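Local coordinates for protein glycosyltransferase Gtf1 (PDB 4PQG) that is a GT-B-type glycosyltransferase of Streptococcus pneumoniae that also carries an extended beta-sheet domain, modelled here with uridine-5'-diphosphate, at residues 14-19 against 226-231; 249-254 against 265-270; 281-286 against 304-309. All coordinates share one frame; numbering follows the deposited sequence.

Contact 1. Residues 14-19 against 226-231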
loop_
_atom_site.group_PDB
_atom_site.type_symbol
_atom_site.label_atom_id
_atom_site.label_comp_id
_atom_site.label_asym_id
_atom_site.label_seq_id
_atom_site.Cartn_x
_atom_site.Cartn_y
_atom_site.Cartn_z
ATOM N N ILE A 14 7.043 -10.220 1.738
ATOM C CA ILE A 14 5.708 -10.771 1.467
ATOM C C ILE A 14 4.584 -9.814 1.896
ATOM O O ILE A 14 4.526 -9.368 3.050
ATOM C CB ILE A 14 5.535 -12.159 2.132
ATOM C CG1 ILE A 14 6.494 -13.171 1.473
ATOM C CG2 ILE A 14 4.111 -12.658 1.980
ATOM C CD1 ILE A 14 6.672 -14.472 2.225
ATOM N N ASN A 15 3.719 -9.488 0.941
ATOM C CA ASN A 15 2.570 -8.625 1.178
ATOM C C ASN A 15 1.374 -9.283 0.481
ATOM O O ASN A 15 1.551 -10.159 -0.372
ATOM C CB ASN A 15 2.850 -7.228 0.605
ATOM C CG ASN A 15 1.871 -6.153 1.108
ATOM O OD1 ASN A 15 0.948 -6.422 1.866
ATOM N ND2 ASN A 15 2.085 -4.931 0.666
ATOM N N LEU A 16 0.160 -8.871 0.834
ATOM C CA LEU A 16 -1.010 -9.375 0.125
ATOM C C LEU A 16 -1.144 -8.755 -1.267
ATOM O O LEU A 16 -1.126 -9.457 -2.269
ATOM C CB LEU A 16 -2.291 -9.202 0.960
ATOM C CG LEU A 16 -2.192 -9.828 2.352
ATOM C CD1 LEU A 16 -3.479 -9.625 3.131
ATOM C CD2 LEU A 16 -1.829 -11.304 2.257
ATOM N N GLY A 17 -1.254 -7.437 -1.333
ATOM C CA GLY A 17 -1.632 -6.799 -2.581
ATOM C C GLY A 17 -1.091 -5.406 -2.755
ATOM O O GLY A 17 -0.261 -4.933 -1.962
ATOM N N ILE A 18 -1.569 -4.760 -3.809
ATOM C CA ILE A 18 -1.088 -3.448 -4.239
ATOM C C ILE A 18 -2.121 -2.883 -5.191
ATOM O O ILE A 18 -2.759 -3.634 -5.938
ATOM C CB ILE A 18 0.311 -3.527 -4.916
ATOM C CG1 ILE A 18 0.831 -2.116 -5.283
ATOM C CG2 ILE A 18 0.280 -4.429 -6.142
ATOM C CD1 ILE A 18 2.334 -2.032 -5.424
ATOM N N GLY A 19 -2.304 -1.567 -5.147
ATOM C CA GLY A 19 -3.266 -0.880 -6.003
ATOM C C GLY A 19 -2.716 0.444 -6.517
ATOM O O GLY A 19 -1.553 0.797 -6.241
ATOM N N LEU A 226 8.103 -10.512 6.412
ATOM C CA LEU A 226 6.664 -10.604 6.300
ATOM C C LEU A 226 5.956 -9.290 6.662
ATOM O O LEU A 226 5.928 -8.875 7.826
ATOM C CB LEU A 226 6.180 -11.737 7.192
ATOM C CG LEU A 226 4.733 -12.210 7.116
ATOM C CD1 LEU A 226 4.364 -12.577 5.691
ATOM C CD2 LEU A 226 4.584 -13.413 8.043
ATOM N N ASP A 227 5.364 -8.663 5.660
ATOM C CA ASP A 227 4.641 -7.406 5.867
ATOM C C ASP A 227 3.164 -7.573 6.212
ATOM O O ASP A 227 2.647 -6.919 7.142
ATOM C CB ASP A 227 4.850 -6.499 4.661
ATOM C CG ASP A 227 6.244 -5.925 4.645
ATOM O OD1 ASP A 227 6.548 -5.186 5.621
ATOM O OD2 ASP A 227 7.032 -6.238 3.713
ATOM N N ARG A 228 2.500 -8.450 5.470
ATOM C CA ARG A 228 1.098 -8.785 5.680
ATOM C C ARG A 228 0.911 -10.238 5.324
ATOM O O ARG A 228 1.529 -10.731 4.365
ATOM C CB ARG A 228 0.231 -8.013 4.731
ATOM C CG ARG A 228 -0.212 -6.662 5.175
ATOM C CD ARG A 228 -1.403 -6.353 4.291
ATOM N NE ARG A 228 -1.336 -5.045 3.645
ATOM C CZ ARG A 228 -1.925 -3.965 4.135
ATOM N NH1 ARG A 228 -2.596 -4.050 5.281
ATOM N NH2 ARG A 228 -1.843 -2.810 3.482
ATOM N N GLU A 229 0.004 -10.904 6.032
ATOM C CA GLU A 229 0.067 -12.369 6.125
ATOM C C GLU A 229 -1.283 -13.049 6.349
ATOM O O GLU A 229 -1.340 -14.273 6.580
ATOM C CB GLU A 229 1.097 -12.720 7.230
ATOM C CG GLU A 229 0.784 -13.851 8.195
ATOM C CD GLU A 229 -0.125 -13.478 9.363
ATOM O OE1 GLU A 229 -0.725 -12.376 9.392
ATOM O OE2 GLU A 229 -0.256 -14.332 10.266
ATOM N N THR A 230 -2.368 -12.274 6.290
ATOM C CA THR A 230 -3.702 -12.862 6.481
ATOM C C THR A 230 -3.917 -14.047 5.550
ATOM O O THR A 230 -3.774 -13.907 4.352
ATOM C CB THR A 230 -4.834 -11.833 6.260
ATOM O OG1 THR A 230 -4.784 -10.857 7.306
ATOM C CG2 THR A 230 -6.199 -12.523 6.288
ATOM N N GLY A 231 -4.218 -15.212 6.117
ATOM C CA GLY A 231 -4.514 -16.411 5.347
ATOM C C GLY A 231 -3.337 -17.363 5.129
ATOM O O GLY A 231 -3.541 -18.564 4.927
HETATM O O HOH W 1 -1.915 -5.369 0.531
#
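Asn15 and Arg228 lie side by side with their side chains pointing the same way, and the amide and guanidinium planes are nearly coplanar, 21° apart. Asn15 OD1 sits at the edge of the guanidinium and takes a weak hydrogen bond from Arg228 NE at 3.2 Å. The same oxygen receives another weak bond from within its own segment, from Leu16 N at 2.8 Å. Chi1 of -165° puts CG of Asn15 anti to the backbone N, on the side of Arg228. The stronger hold on both polar ends comes from Glu26, whose OE1 accepts from Asn15 ND2 and forms a salt bridge with Arg228 NH2, tying the two flat groups together through one oxygen. A water accepts from Gly17 N and, weakly, from Arg228 NE.

The pairing lies at the C-terminal ends of two neighbouring strands, 10-15 and 223-226, of the parallel Rossmann-like sheet that forms one half of a GT-B fold. Ile14 and Leu226 make the parallel bridge here, and beyond it Ile14 O is gripped by two donors, Asp227 N at 2.8 Å and Arg228 N at 3.3 Å. The side chains of Ile14 and Leu226 cross obliquely, CG2 of the isoleucine meeting CD1 of the leucine at 3.7 Å, and both rest on Val236 of helix 233-240.

Leu16 runs at about a right angle to Arg228, its CG packed 3.9 Å from Arg228 CB, while its CD1 branch reaches Thr230 CB at 4.1 Å. Asp227 turns its carboxylate to other partners: OD2 forms a salt bridge with Arg32 and also accepts from Gln29, and OD1 is hydrogen-bonded to His250. The Arg228 side chain approaches the bound 2-acetamido-2-deoxy-beta-D-glucopyranose, nearest atoms about 6 Å apart.

Contact 2. Residues 249-254 against 265-270. With NAG (2-acetamido-2-deoxy-beta-D-glucopyranose), chain D.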
loop_
_atom_site.group_PDB
_atom_site.type_symbol
_atom_site.label_atom_id
_atom_site.label_comp_id
_atom_site.label_asym_id
_atom_site.label_seq_id
_atom_site.Cartn_x
_atom_site.Cartn_y
_atom_site.Cartn_z
ATOM N N VAL A 249 6.180 -4.889 11.937
ATOM C CA VAL A 249 5.001 -4.353 12.606
ATOM C C VAL A 249 4.749 -2.961 12.022
ATOM O O VAL A 249 5.600 -2.079 12.118
ATOM C CB VAL A 249 5.211 -4.270 14.136
ATOM C CG1 VAL A 249 3.963 -3.735 14.836
ATOM C CG2 VAL A 249 5.612 -5.633 14.694
ATOM N N HIS A 250 3.604 -2.771 11.375
ATOM C CA HIS A 250 3.358 -1.509 10.659
ATOM C C HIS A 250 2.551 -0.454 11.378
ATOM O O HIS A 250 2.926 0.734 11.391
ATOM C CB HIS A 250 2.753 -1.794 9.298
ATOM C CG HIS A 250 3.732 -2.387 8.329
ATOM N ND1 HIS A 250 4.641 -1.647 7.683
ATOM C CD2 HIS A 250 3.923 -3.698 7.919
ATOM C CE1 HIS A 250 5.379 -2.438 6.890
ATOM N NE2 HIS A 250 4.926 -3.695 7.025
ATOM N N ALA A 251 1.438 -0.861 11.967
ATOM C CA ALA A 251 0.558 0.076 12.664
ATOM C C ALA A 251 0.668 -0.179 14.174
ATOM O O ALA A 251 1.502 -0.995 14.611
ATOM C CB ALA A 251 -0.873 -0.128 12.176
ATOM N N GLU A 252 -0.153 0.513 14.968
ATOM C CA GLU A 252 -0.329 0.185 16.389
ATOM C C GLU A 252 -0.713 -1.296 16.497
ATOM O O GLU A 252 -1.471 -1.786 15.676
ATOM C CB GLU A 252 -1.423 1.074 16.984
ATOM C CG GLU A 252 -1.658 0.919 18.481
ATOM C CD GLU A 252 -0.421 1.240 19.300
ATOM O OE1 GLU A 252 -0.340 2.354 19.853
ATOM O OE2 GLU A 252 0.494 0.388 19.381
ATOM N N HIS A 253 -0.204 -2.014 17.500
ATOM C CA HIS A 253 -0.190 -3.483 17.429
ATOM C C HIS A 253 -1.038 -4.163 18.469
ATOM O O HIS A 253 -1.027 -5.399 18.572
ATOM C CB HIS A 253 1.252 -3.962 17.566
ATOM C CG HIS A 253 1.856 -3.555 18.874
ATOM N ND1 HIS A 253 2.504 -2.378 19.034
ATOM C CD2 HIS A 253 1.787 -4.147 20.126
ATOM C CE1 HIS A 253 2.860 -2.241 20.324
ATOM N NE2 HIS A 253 2.418 -3.327 20.994
ATOM N N TYR A 254 -1.777 -3.383 19.250
ATOM C CA TYR A 254 -2.671 -3.919 20.271
ATOM C C TYR A 254 -3.798 -2.906 20.507
ATOM O O TYR A 254 -3.690 -1.750 20.096
ATOM C CB TYR A 254 -1.893 -4.186 21.566
ATOM C CG TYR A 254 -1.670 -2.940 22.396
ATOM C CD1 TYR A 254 -2.376 -2.745 23.595
ATOM C CD2 TYR A 254 -0.797 -1.934 21.969
ATOM C CE1 TYR A 254 -2.196 -1.596 24.349
ATOM C CE2 TYR A 254 -0.625 -0.772 22.716
ATOM C CZ TYR A 254 -1.324 -0.619 23.901
ATOM O OH TYR A 254 -1.158 0.512 24.658
ATOM N N LEU A 265 -5.240 -7.671 24.010
ATOM C CA LEU A 265 -5.792 -7.942 22.699
ATOM C C LEU A 265 -4.862 -7.315 21.668
ATOM O O LEU A 265 -4.734 -6.099 21.619
ATOM C CB LEU A 265 -7.229 -7.399 22.566
ATOM C CG LEU A 265 -7.870 -7.366 21.155
ATOM C CD1 LEU A 265 -8.127 -8.774 20.610
ATOM C CD2 LEU A 265 -9.169 -6.570 21.170
ATOM N N TRP A 266 -4.202 -8.165 20.876
ATOM C CA TRP A 266 -3.351 -7.741 19.769
ATOM C C TRP A 266 -4.193 -7.217 18.635
ATOM O O TRP A 266 -5.362 -7.572 18.535
ATOM C CB TRP A 266 -2.557 -8.939 19.243
ATOM C CG TRP A 266 -1.649 -9.624 20.248
ATOM C CD1 TRP A 266 -1.654 -10.969 20.619
ATOM C CD2 TRP A 266 -0.558 -9.016 21.034
ATOM N NE1 TRP A 266 -0.682 -11.222 21.554
ATOM C CE2 TRP A 266 0.017 -10.097 21.840
ATOM C CE3 TRP A 266 -0.026 -7.730 21.151
ATOM C CZ2 TRP A 266 1.076 -9.882 22.712
ATOM C CZ3 TRP A 266 1.064 -7.533 22.025
ATOM C CH2 TRP A 266 1.590 -8.582 22.787
ATOM N N ASN A 267 -3.605 -6.374 17.782
ATOM C CA ASN A 267 -4.128 -6.059 16.446
ATOM C C ASN A 267 -4.273 -7.384 15.686
ATOM O O ASN A 267 -3.341 -8.218 15.707
ATOM C CB ASN A 267 -3.116 -5.148 15.736
ATOM C CG ASN A 267 -3.558 -4.673 14.345
ATOM O OD1 ASN A 267 -4.156 -5.404 13.563
ATOM N ND2 ASN A 267 -3.184 -3.438 14.015
ATOM N N ASN A 268 -5.416 -7.584 15.016
ATOM C CA ASN A 268 -5.644 -8.836 14.277
ATOM C C ASN A 268 -4.524 -9.181 13.284
ATOM O O ASN A 268 -4.223 -10.340 13.084
ATOM C CB ASN A 268 -6.987 -8.824 13.522
ATOM C CG ASN A 268 -8.197 -8.742 14.441
ATOM O OD1 ASN A 268 -8.124 -8.993 15.648
ATOM N ND2 ASN A 268 -9.329 -8.405 13.855
ATOM N N TYR A 269 -3.924 -8.177 12.653
ATOM C CA TYR A 269 -2.851 -8.440 11.689
ATOM C C TYR A 269 -1.553 -8.952 12.324
ATOM O O TYR A 269 -0.602 -9.235 11.602
ATOM C CB TYR A 269 -2.533 -7.207 10.842
ATOM C CG TYR A 269 -3.700 -6.667 10.038
ATOM C CD1 TYR A 269 -4.594 -7.525 9.388
ATOM C CD2 TYR A 269 -3.888 -5.297 9.908
ATOM C CE1 TYR A 269 -5.658 -7.020 8.650
ATOM C CE2 TYR A 269 -4.938 -4.780 9.168
ATOM C CZ TYR A 269 -5.818 -5.642 8.543
ATOM O OH TYR A 269 -6.863 -5.115 7.823
ATOM N N TYR A 270 -1.502 -9.038 13.655
ATOM C CA TYR A 270 -0.271 -9.485 14.339
ATOM C C TYR A 270 -0.478 -10.608 15.343
ATOM O O TYR A 270 0.500 -11.188 15.854
ATOM C CB TYR A 270 0.480 -8.285 14.960
ATOM C CG TYR A 270 1.022 -7.422 13.850
ATOM C CD1 TYR A 270 2.041 -7.905 13.039
ATOM C CD2 TYR A 270 0.470 -6.183 13.551
ATOM C CE1 TYR A 270 2.519 -7.167 11.974
ATOM C CE2 TYR A 270 0.949 -5.428 12.479
ATOM C CZ TYR A 270 1.963 -5.943 11.696
ATOM O OH TYR A 270 2.476 -5.261 10.612
HETATM C C1 NAG D . 0.813 2.054 8.246
HETATM C C2 NAG D . 0.633 2.855 9.529
HETATM C C3 NAG D . 1.613 3.992 9.215
HETATM C C4 NAG D . 2.991 3.469 8.778
HETATM C C5 NAG D . 2.850 2.378 7.681
HETATM C C6 NAG D . 4.167 1.850 7.124
HETATM C C7 NAG D . -1.305 3.582 10.815
HETATM C C8 NAG D . -2.679 4.184 10.724
HETATM N N2 NAG D . -0.695 3.407 9.655
HETATM O O1 NAG D . -0.274 1.461 7.594
HETATM O O3 NAG D . 1.718 4.918 10.283
HETATM O O4 NAG D . 3.731 4.553 8.273
HETATM O O5 NAG D . 2.037 1.350 8.251
HETATM O O6 NAG D . 4.790 1.132 8.164
HETATM O O7 NAG D . -0.816 3.271 11.914
#
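Tyr254 and Trp266 bring their backbones together in a single bridge, and Asn267 N bonds to His253 O beside it at 2.9 Å. The Asn267 amide uses both ends: ND2 gives a nearly straight hydrogen bond (168°) to Glu252 O, which lies in the amide plane at 2.9 Å, while OD1, with CG anti to the backbone N (chi1 -177°), accepts from Tyr269 N in an Asx turn. Tyr270 reaches back across the loop, its OH accepting from His250 N at 2.8 Å and bonded to Val248 O; Val249 CG1 lies over one face of its ring, toward the rim. His250 and Tyr270 side chains cross at about a right angle. At the His250 ring edge, ND1 shares a hydrogen bond of 2.8 Å with O6 of 2-acetamido-2-deoxy-beta-D-glucopyranose, and NE2 is bonded to Asp227, fixing the rotation of the imidazole. His253 meets Trp266 CZ3 edge-on at its CD2, 3.9 Å away, and carries Tyr254 CD2 over one face. The loop bridges strand 244-248 and helix 271-275: Trp266 stacks edge-to-face on Phe274 of that helix, His253 bonds to Gln290 and Gln297 of helix 288-301, and the backbones of Val249 and Ile284 (strand 282-285) are hydrogen-bonded.

Contact 3. Residues 281-286 against 304-309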
loop_
_atom_site.group_PDB
_atom_site.type_symbol
_atom_site.label_atom_id
_atom_site.label_comp_id
_atom_site.label_asym_id
_atom_site.label_seq_id
_atom_site.Cartn_x
_atom_site.Cartn_y
_atom_site.Cartn_z
ATOM N N ASP A 281 12.719 -14.794 13.923
ATOM C CA ASP A 281 14.094 -14.414 14.254
ATOM C C ASP A 281 14.170 -13.004 14.838
ATOM O O ASP A 281 14.804 -12.804 15.866
ATOM C CB ASP A 281 15.005 -14.576 13.046
ATOM C CG ASP A 281 15.179 -16.031 12.667
ATOM O OD1 ASP A 281 15.812 -16.776 13.440
ATOM O OD2 ASP A 281 14.642 -16.447 11.626
ATOM N N PHE A 282 13.497 -12.039 14.200
ATOM C CA PHE A 282 13.308 -10.718 14.805
ATOM C C PHE A 282 12.073 -9.970 14.308
ATOM O O PHE A 282 11.636 -10.173 13.186
ATOM C CB PHE A 282 14.552 -9.836 14.658
ATOM C CG PHE A 282 14.975 -9.577 13.242
ATOM C CD1 PHE A 282 14.685 -8.366 12.632
ATOM C CD2 PHE A 282 15.734 -10.520 12.537
ATOM C CE1 PHE A 282 15.110 -8.106 11.335
ATOM C CE2 PHE A 282 16.156 -10.270 11.241
ATOM C CZ PHE A 282 15.850 -9.055 10.639
ATOM N N PHE A 283 11.507 -9.134 15.172
ATOM C CA PHE A 283 10.466 -8.203 14.753
ATOM C C PHE A 283 11.099 -6.854 14.431
ATOM O O PHE A 283 12.078 -6.453 15.073
ATOM C CB PHE A 283 9.415 -8.047 15.844
ATOM C CG PHE A 283 8.632 -9.304 16.124
ATOM C CD1 PHE A 283 7.427 -9.555 15.452
ATOM C CD2 PHE A 283 9.083 -10.238 17.059
ATOM C CE1 PHE A 283 6.704 -10.711 15.710
ATOM C CE2 PHE A 283 8.364 -11.393 17.318
ATOM C CZ PHE A 283 7.167 -11.624 16.645
ATOM N N ILE A 284 10.550 -6.176 13.422
ATOM C CA ILE A 284 10.953 -4.819 13.071
ATOM C C ILE A 284 9.820 -3.836 13.403
ATOM O O ILE A 284 8.664 -4.063 13.017
ATOM C CB ILE A 284 11.315 -4.706 11.570
ATOM C CG1 ILE A 284 12.331 -5.785 11.166
ATOM C CG2 ILE A 284 11.857 -3.316 11.241
ATOM C CD1 ILE A 284 12.669 -5.785 9.676
ATOM N N VAL A 285 10.141 -2.771 14.142
ATOM C CA VAL A 285 9.200 -1.659 14.383
ATOM C C VAL A 285 9.813 -0.339 13.945
ATOM O O VAL A 285 11.031 -0.229 13.876
ATOM C CB VAL A 285 8.769 -1.525 15.858
ATOM C CG1 VAL A 285 8.058 -2.779 16.335
ATOM C CG2 VAL A 285 9.965 -1.201 16.749
ATOM N N SER A 286 8.985 0.676 13.687
ATOM C CA SER A 286 9.490 1.932 13.143
ATOM C C SER A 286 10.064 2.935 14.156
ATOM O O SER A 286 10.830 3.812 13.771
ATOM C CB SER A 286 8.428 2.627 12.298
ATOM O OG SER A 286 8.151 1.866 11.135
ATOM N N HIS A 304 7.332 -15.614 25.511
ATOM C CA HIS A 304 8.398 -15.334 24.542
ATOM C C HIS A 304 9.143 -14.074 24.885
ATOM O O HIS A 304 8.570 -13.141 25.436
ATOM C CB HIS A 304 7.853 -15.150 23.123
ATOM C CG HIS A 304 6.880 -16.208 22.683
ATOM N ND1 HIS A 304 7.227 -17.498 22.539
ATOM C CD2 HIS A 304 5.536 -16.119 22.322
ATOM C CE1 HIS A 304 6.161 -18.207 22.126
ATOM N NE2 HIS A 304 5.126 -17.361 21.989
ATOM N N GLN A 305 10.419 -14.020 24.525
ATOM C CA GLN A 305 11.177 -12.767 24.596
ATOM C C GLN A 305 11.922 -12.580 23.301
ATOM O O GLN A 305 13.128 -12.818 23.233
ATOM C CB GLN A 305 12.147 -12.722 25.789
ATOM C CG GLN A 305 11.575 -12.153 27.082
ATOM C CD GLN A 305 10.436 -11.140 26.909
ATOM O OE1 GLN A 305 10.571 -10.052 26.308
ATOM N NE2 GLN A 305 9.301 -11.494 27.469
ATOM N N PRO A 306 11.201 -12.141 22.257
ATOM C CA PRO A 306 11.786 -12.089 20.933
ATOM C C PRO A 306 12.712 -10.893 20.782
ATOM O O PRO A 306 12.652 -9.951 21.577
ATOM C CB PRO A 306 10.567 -11.944 20.021
ATOM C CG PRO A 306 9.539 -11.269 20.853
ATOM C CD PRO A 306 9.845 -11.552 22.296
ATOM N N LYS A 307 13.570 -10.956 19.771
ATOM C CA LYS A 307 14.405 -9.842 19.392
ATOM C C LYS A 307 13.549 -8.840 18.628
ATOM O O LYS A 307 12.763 -9.217 17.758
ATOM C CB LYS A 307 15.567 -10.313 18.522
ATOM C CG LYS A 307 16.431 -9.171 18.019
ATOM C CD LYS A 307 17.748 -9.642 17.431
ATOM C CE LYS A 307 18.716 -8.466 17.353
ATOM N NZ LYS A 307 19.981 -8.806 16.648
ATOM N N ILE A 308 13.697 -7.568 18.971
ATOM C CA ILE A 308 12.928 -6.501 18.325
ATOM C C ILE A 308 13.879 -5.392 17.925
ATOM O O ILE A 308 14.586 -4.853 18.764
ATOM C CB ILE A 308 11.841 -5.936 19.252
ATOM C CG1 ILE A 308 10.879 -7.039 19.708
ATOM C CG2 ILE A 308 11.122 -4.773 18.587
ATOM C CD1 ILE A 308 9.851 -6.578 20.729
ATOM N N VAL A 309 13.906 -5.057 16.645
ATOM C CA VAL A 309 14.822 -4.033 16.150
ATOM C C VAL A 309 14.017 -2.848 15.631
ATOM O O VAL A 309 12.937 -3.032 15.063
ATOM C CB VAL A 309 15.818 -4.590 15.088
ATOM C CG1 VAL A 309 15.106 -5.190 13.894
ATOM C CG2 VAL A 309 16.794 -3.519 14.612
HETATM O O HOH W 2 13.659 -13.361 18.359
#
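Pro306 CB touches the Phe283 ring at its edge, in the ring plane and 3.5 Å from CE2, while Phe274 of helix 271-275 and Phe298 meet the same ring with their planes turned by about 70° and 35°. Phe283, Pro306 and Phe298 belong to a beta-alpha-beta unit in which strand 282-285 leads through helix 288-301 to strand 308-310, the outermost strand on this side of the parallel sheet. Phe283 and Val285 lie on one face of the sheet with Ile308; there CG2 of Val285 meets CG2 of Ile308 at 4.2 Å, and the connecting helix packs over them through Asn291, Gln295 and Phe298.

On the opposite face Ile284 and Val309 run side by side, pointing the same way, with CG1 against CG1 at 3.9 Å. Val309 CG1 stands between its backbone N and carbonyl carbon (chi1 58°), where it also meets Phe282 CD1 at 3.4 Å, a close apolar contact. Helix 494-508 packs against Phe282 and Ile284 from this side.

Three backbone hydrogen bonds join the parallel strands: Phe283 N to Lys307 O, Val309 N to Phe283 O, and Val285 N to Val309 O. The side chain of Lys307 leads away, extended beyond CG; its CB lies against Asp281 O and its CG against Phe282 CB. Lys307 N donates to a water at 2.8 Å that also lies 2.8 Å from Asp281 O.

Overall arrangement
All three contacts belong to the seven-stranded parallel sheet or the loops leaving it. Contact 1 is the most buried and lies nearest the centre of the chain; contacts 2 and 3 are partly buried, and contact 3, at the sheet margin, is farthest out. Their chemistry follows: charged and amide groups at the strand ends in contact 1, mixed polar and aromatic loop packing in contact 2, mostly apolar side chains between paired strands in contact 3. Contact 2 touches both of the others, contact 1 through the Asp227 carboxylate and contact 3 through the Ile284 backbone, whereas contacts 1 and 3 do not touch, their nearest atoms about 7 Å apart.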